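PDB 5YZW: Ifi204 from Mus musculus domesticus, which probably senses DNA in innate immunity, its HINb domain being a DNA-recognition module of the interferon-inducible PYHIN family. Local coordinates for residues V158-E172 with Q181-I193. Residues are numbered along the deposited sequence; the frame is centred on the assembly and turned at random. Where two conformers were deposited one is given.
Sequences VRCEPGSKLRLVCFE and QLRSVRHSYMQVI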
loop_
_atom_site.group_PDB
_atom_site.type_symbol
_atom_site.label_atom_id
_atom_site.label_comp_id
_atom_site.label_asym_id
_atom_site.label_seq_id
_atom_site.Cartn_x
_atom_site.Cartn_y
_atom_site.Cartn_z
ATOM N N VAL A 158 7.750 13.508 6.480
ATOM C CA VAL A 158 8.695 12.625 5.804
ATOM C C VAL A 158 9.692 13.496 5.049
ATOM O O VAL A 158 9.342 14.129 4.050
ATOM C CB VAL A 158 7.983 11.650 4.860
ATOM C CG1 VAL A 158 9.003 10.857 4.051
ATOM C CG2 VAL A 158 7.049 10.709 5.635
ATOM N N ARG A 159 10.937 13.537 5.531
ATOM C CA ARG A 159 11.983 14.309 4.869
ATOM C C ARG A 159 12.141 13.829 3.434
ATOM O O ARG A 159 12.602 12.711 3.187
ATOM C CB ARG A 159 13.318 14.211 5.624
ATOM C CG ARG A 159 14.302 15.342 5.299
ATOM C CD ARG A 159 15.587 15.290 6.134
ATOM N NE ARG A 159 16.139 16.630 6.351
ATOM C CZ ARG A 159 17.435 16.906 6.490
ATOM N NH1 ARG A 159 18.337 15.935 6.437
ATOM N NH2 ARG A 159 17.833 18.160 6.683
ATOM N N CYS A 160 11.733 14.656 2.482
ATOM C CA CYS A 160 11.865 14.305 1.078
ATOM C C CYS A 160 12.106 15.574 0.285
ATOM O O CYS A 160 11.337 16.533 0.401
ATOM C CB CYS A 160 10.621 13.590 0.556
ATOM S SG CYS A 160 10.757 13.097 -1.178
ATOM N N GLU A 161 13.167 15.575 -0.505
ATOM C CA GLU A 161 13.462 16.673 -1.403
ATOM C C GLU A 161 13.627 16.144 -2.822
ATOM O O GLU A 161 13.754 14.927 -3.027
ATOM C CB GLU A 161 14.714 17.436 -0.939
ATOM C CG GLU A 161 14.658 17.824 0.537
ATOM C CD GLU A 161 14.005 19.186 0.758
ATOM O OE1 GLU A 161 14.113 20.051 -0.135
ATOM O OE2 GLU A 161 13.366 19.388 1.814
ATOM N N PRO A 162 13.550 17.023 -3.833
ATOM C CA PRO A 162 13.701 16.570 -5.223
ATOM C C PRO A 162 14.984 15.775 -5.422
ATOM O O PRO A 162 16.007 16.038 -4.789
ATOM C CB PRO A 162 13.719 17.882 -6.022
ATOM C CG PRO A 162 12.858 18.795 -5.223
ATOM C CD PRO A 162 13.118 18.436 -3.768
ATOM N N GLY A 163 14.916 14.781 -6.308
ATOM C CA GLY A 163 15.980 13.816 -6.460
ATOM C C GLY A 163 15.801 12.548 -5.653
ATOM O O GLY A 163 16.499 11.556 -5.914
ATOM N N SER A 164 14.901 12.549 -4.677
ATOM C CA SER A 164 14.613 11.346 -3.917
ATOM C C SER A 164 13.598 10.481 -4.662
ATOM O O SER A 164 12.821 10.964 -5.496
ATOM C CB SER A 164 14.090 11.702 -2.525
ATOM O OG SER A 164 15.063 12.423 -1.790
ATOM N N LYS A 165 13.627 9.183 -4.368
ATOM C CA LYS A 165 12.642 8.246 -4.893
ATOM C C LYS A 165 11.643 7.897 -3.797
ATOM O O LYS A 165 12.030 7.584 -2.665
ATOM C CB LYS A 165 13.299 6.977 -5.439
ATOM C CG LYS A 165 12.607 6.452 -6.695
ATOM C CD LYS A 165 13.049 5.041 -7.035
ATOM C CE LYS A 165 12.310 4.505 -8.252
ATOM N NZ LYS A 165 12.577 3.049 -8.438
ATOM N N LEU A 166 10.362 7.947 -4.144
ATOM C CA LEU A 166 9.267 7.889 -3.189
ATOM C C LEU A 166 8.470 6.606 -3.372
ATOM O O LEU A 166 7.986 6.322 -4.473
ATOM C CB LEU A 166 8.350 9.091 -3.374
ATOM C CG LEU A 166 8.402 10.129 -2.271
ATOM C CD1 LEU A 166 7.283 11.119 -2.505
ATOM C CD2 LEU A 166 8.277 9.448 -0.932
ATOM N N ARG A 167 8.320 5.847 -2.293
ATOM C CA ARG A 167 7.458 4.672 -2.281
ATOM C C ARG A 167 6.126 5.088 -1.672
ATOM O O ARG A 167 6.070 5.477 -0.500
ATOM C CB ARG A 167 8.086 3.528 -1.495
ATOM C CG ARG A 167 7.112 2.378 -1.187
ATOM C CD ARG A 167 7.845 1.246 -0.492
ATOM N NE ARG A 167 8.844 0.652 -1.378
ATOM C CZ ARG A 167 10.044 0.232 -0.983
ATOM N NH1 ARG A 167 10.406 0.339 0.293
ATOM N NH2 ARG A 167 10.886 -0.301 -1.864
ATOM N N LEU A 168 5.068 5.038 -2.479
ATOM C CA LEU A 168 3.728 5.430 -2.066
ATOM C C LEU A 168 2.871 4.192 -1.894
ATOM O O LEU A 168 2.834 3.330 -2.781
ATOM C CB LEU A 168 3.064 6.357 -3.089
ATOM C CG LEU A 168 3.858 7.537 -3.649
ATOM C CD1 LEU A 168 3.178 8.056 -4.910
ATOM C CD2 LEU A 168 3.933 8.606 -2.602
ATOM N N VAL A 169 2.157 4.116 -0.775
ATOM C CA VAL A 169 1.242 3.002 -0.535
ATOM C C VAL A 169 -0.129 3.559 -0.189
ATOM O O VAL A 169 -0.261 4.366 0.742
ATOM C CB VAL A 169 1.739 2.073 0.580
ATOM C CG1 VAL A 169 0.741 0.948 0.774
ATOM C CG2 VAL A 169 3.138 1.566 0.253
ATOM N N CYS A 170 -1.140 3.150 -0.953
ATOM C CA CYS A 170 -2.535 3.493 -0.691
ATOM C C CYS A 170 -2.752 5.008 -0.715
ATOM O O CYS A 170 -3.217 5.599 0.256
ATOM C CB CYS A 170 -2.995 2.905 0.643
ATOM S SG CYS A 170 -4.793 3.015 0.921
ATOM N N PHE A 171 -2.403 5.620 -1.850
ATOM C CA PHE A 171 -2.779 6.993 -2.175
ATOM C C PHE A 171 -3.996 7.007 -3.096
ATOM O O PHE A 171 -4.194 6.089 -3.894
ATOM C CB PHE A 171 -1.617 7.724 -2.844
ATOM C CG PHE A 171 -0.624 8.269 -1.889
ATOM C CD1 PHE A 171 0.057 7.442 -1.021
ATOM C CD2 PHE A 171 -0.350 9.644 -1.865
ATOM C CE1 PHE A 171 0.986 7.949 -0.128
ATOM C CE2 PHE A 171 0.562 10.151 -0.969
ATOM C CZ PHE A 171 1.230 9.306 -0.095
ATOM N N GLU A 172 -4.810 8.065 -3.009
ATOM C CA GLU A 172 -6.030 8.118 -3.817
ATOM C C GLU A 172 -5.797 8.884 -5.106
ATOM O O GLU A 172 -5.293 10.010 -5.088
ATOM C CB GLU A 172 -7.210 8.737 -3.063
ATOM C CG GLU A 172 -8.507 8.761 -3.896
ATOM C CD GLU A 172 -9.744 9.227 -3.120
ATOM O OE1 GLU A 172 -9.638 9.491 -1.906
ATOM O OE2 GLU A 172 -10.828 9.356 -3.737
ATOM N N GLN A 181 -3.599 13.831 -9.623
ATOM C CA GLN A 181 -2.936 13.860 -8.327
ATOM C C GLN A 181 -3.080 12.507 -7.641
ATOM O O GLN A 181 -4.047 11.776 -7.874
ATOM C CB GLN A 181 -3.520 14.941 -7.407
ATOM C CG GLN A 181 -3.588 16.351 -8.033
ATOM C CD GLN A 181 -4.861 16.578 -8.836
ATOM O OE1 GLN A 181 -5.896 15.963 -8.565
ATOM N NE2 GLN A 181 -4.785 17.450 -9.843
ATOM N N LEU A 182 -2.115 12.195 -6.787
ATOM C CA LEU A 182 -2.205 11.108 -5.824
ATOM C C LEU A 182 -2.252 11.779 -4.457
ATOM O O LEU A 182 -1.263 12.381 -4.017
ATOM C CB LEU A 182 -1.022 10.157 -5.955
ATOM C CG LEU A 182 -0.965 9.337 -7.242
ATOM C CD1 LEU A 182 0.382 8.636 -7.330
ATOM C CD2 LEU A 182 -2.096 8.318 -7.242
ATOM N N ARG A 183 -3.411 11.708 -3.813
ATOM C CA ARG A 183 -3.662 12.368 -2.542
ATOM C C ARG A 183 -3.447 11.414 -1.376
ATOM O O ARG A 183 -4.005 10.308 -1.345
ATOM C CB ARG A 183 -5.091 12.912 -2.510
ATOM C CG ARG A 183 -5.225 14.311 -3.051
ATOM C CD ARG A 183 -6.656 14.617 -3.392
ATOM N NE ARG A 183 -6.721 15.600 -4.474
ATOM C CZ ARG A 183 -6.567 16.912 -4.301
ATOM N NH1 ARG A 183 -6.332 17.401 -3.091
ATOM N NH2 ARG A 183 -6.642 17.732 -5.343
ATOM N N SER A 184 -2.648 11.850 -0.414
ATOM C CA SER A 184 -2.575 11.156 0.860
ATOM C C SER A 184 -3.961 11.077 1.485
ATOM O O SER A 184 -4.746 12.026 1.410
ATOM C CB SER A 184 -1.613 11.891 1.790
ATOM O OG SER A 184 -2.195 13.109 2.235
ATOM N N VAL A 185 -4.266 9.926 2.086
ATOM C CA VAL A 185 -5.526 9.680 2.782
ATOM C C VAL A 185 -5.222 8.962 4.092
ATOM O O VAL A 185 -4.060 8.690 4.423
ATOM C CB VAL A 185 -6.525 8.853 1.940
ATOM C CG1 VAL A 185 -7.052 9.656 0.736
ATOM C CG2 VAL A 185 -5.900 7.543 1.512
ATOM N N ARG A 186 -6.290 8.615 4.821
ATOM C CA ARG A 186 -6.157 8.141 6.198
ATOM C C ARG A 186 -5.212 6.936 6.332
ATOM O O ARG A 186 -4.458 6.844 7.312
ATOM C CB ARG A 186 -7.537 7.792 6.753
ATOM C CG ARG A 186 -7.530 7.398 8.231
ATOM C CD ARG A 186 -8.946 7.270 8.742
ATOM N NE ARG A 186 -9.048 6.559 10.016
ATOM C CZ ARG A 186 -8.772 7.093 11.205
ATOM N NH1 ARG A 186 -8.358 8.350 11.293
ATOM N NH2 ARG A 186 -8.911 6.367 12.309
ATOM N N HIS A 187 -5.250 5.992 5.388
ATOM C CA HIS A 187 -4.420 4.787 5.499
ATOM C C HIS A 187 -3.146 4.872 4.671
ATOM O O HIS A 187 -2.473 3.851 4.486
ATOM C CB HIS A 187 -5.200 3.531 5.098
ATOM C CG HIS A 187 -6.379 3.247 5.975
ATOM N ND1 HIS A 187 -7.470 2.520 5.549
ATOM C CD2 HIS A 187 -6.641 3.604 7.255
ATOM C CE1 HIS A 187 -8.357 2.453 6.524
ATOM N NE2 HIS A 187 -7.880 3.106 7.568
ATOM N N SER A 188 -2.802 6.056 4.168
ATOM C CA SER A 188 -1.629 6.174 3.317
ATOM C C SER A 188 -0.350 5.951 4.096
ATOM O O SER A 188 -0.256 6.166 5.312
ATOM C CB SER A 188 -1.535 7.559 2.632
ATOM O OG SER A 188 -2.669 7.829 1.832
ATOM N N TYR A 189 0.670 5.562 3.345
ATOM C CA TYR A 189 2.006 5.399 3.887
ATOM C C TYR A 189 2.983 5.778 2.788
ATOM O O TYR A 189 2.728 5.549 1.603
ATOM C CB TYR A 189 2.262 3.945 4.373
ATOM C CG TYR A 189 3.711 3.710 4.758
ATOM C CD1 TYR A 189 4.177 4.039 6.030
ATOM C CD2 TYR A 189 4.617 3.186 3.848
ATOM C CE1 TYR A 189 5.525 3.848 6.381
ATOM C CE2 TYR A 189 5.953 2.986 4.184
ATOM C CZ TYR A 189 6.408 3.321 5.445
ATOM O OH TYR A 189 7.739 3.113 5.763
ATOM N N MET A 190 4.108 6.354 3.183
ATOM C CA MET A 190 5.135 6.653 2.205
ATOM C C MET A 190 6.483 6.660 2.902
ATOM O O MET A 190 6.574 6.907 4.107
ATOM C CB MET A 190 4.884 8.006 1.517
ATOM C CG MET A 190 4.778 9.184 2.479
ATOM S SD MET A 190 4.412 10.765 1.650
ATOM C CE MET A 190 5.053 10.428 0.043
ATOM N N GLN A 191 7.528 6.372 2.129
ATOM C CA GLN A 191 8.894 6.523 2.602
ATOM C C GLN A 191 9.792 6.758 1.397
ATOM O O GLN A 191 9.468 6.352 0.278
ATOM C CB GLN A 191 9.358 5.303 3.396
ATOM C CG GLN A 191 10.052 4.264 2.554
ATOM C CD GLN A 191 10.097 2.903 3.222
ATOM O OE1 GLN A 191 9.836 1.884 2.582
ATOM N NE2 GLN A 191 10.457 2.876 4.505
ATOM N N VAL A 192 10.920 7.440 1.630
ATOM C CA VAL A 192 11.918 7.632 0.587
ATOM C C VAL A 192 12.852 6.427 0.583
ATOM O O VAL A 192 13.079 5.785 1.614
ATOM C CB VAL A 192 12.697 8.953 0.783
ATOM C CG1 VAL A 192 11.752 10.093 1.155
ATOM C CG2 VAL A 192 13.764 8.791 1.838
ATOM N N ILE A 193 13.404 6.113 -0.586
ATOM C CA ILE A 193 14.352 5.006 -0.707
ATOM C C ILE A 193 15.788 5.513 -0.862
ATOM O O ILE A 193 16.748 4.817 -0.514
ATOM C CB ILE A 193 13.976 4.090 -1.881
ATOM C CG1 ILE A 193 12.461 3.891 -1.936
ATOM C CG2 ILE A 193 14.687 2.749 -1.756
ATOM C CD1 ILE A 193 11.951 3.381 -3.269
#
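Phe-171 and Met-190 meet at about a right angle inside the second OB-type barrel of this HIN domain. Met-190 SD lies at the edge of the ring, 3.9 Å from Phe-171 CZ, a Met-aromatic contact. Leu-168 CD2 sits over one ring face and Ser-188 OG over the opposite one, both offset toward the rim. Tyr-189 O is in the ring plane, 3.4 Å from Phe-171 CE1. The Met-190 chain bends at its last torsion (chi3 -25°), which turns CE toward Leu-166 and Leu-168. The fit is tight: Met-190 CE is 3.4 Å from Leu-168 CD2. Val-149 and Leu-155 also pack on Phe-171.

Strands 165-169 and 189-192 pair antiparallel. At Cys-170 the chain turns a corner, and Glu-172 pairs with Arg-183 instead. Val-120 faces both Cys-170 and Phe-171 in a G1 beta bulge. Ser-188 OG accepts a 2.6 Å bond from Val-185 N and lies 2.8 Å from Cys-170 O.

On the face opposite Leu-168 and Met-190, Arg-167 and Gln-191 run side by side. Arg-167 NH1 gives Gln-191 OE1 a bent 2.8 Å bond; the guanidinium and amide planes are 71° apart. Arg-167 NH2 also makes a salt bridge with Glu-123. This partly exposed polar link supplements the backbone bonds, across the sheet from the apolar cluster.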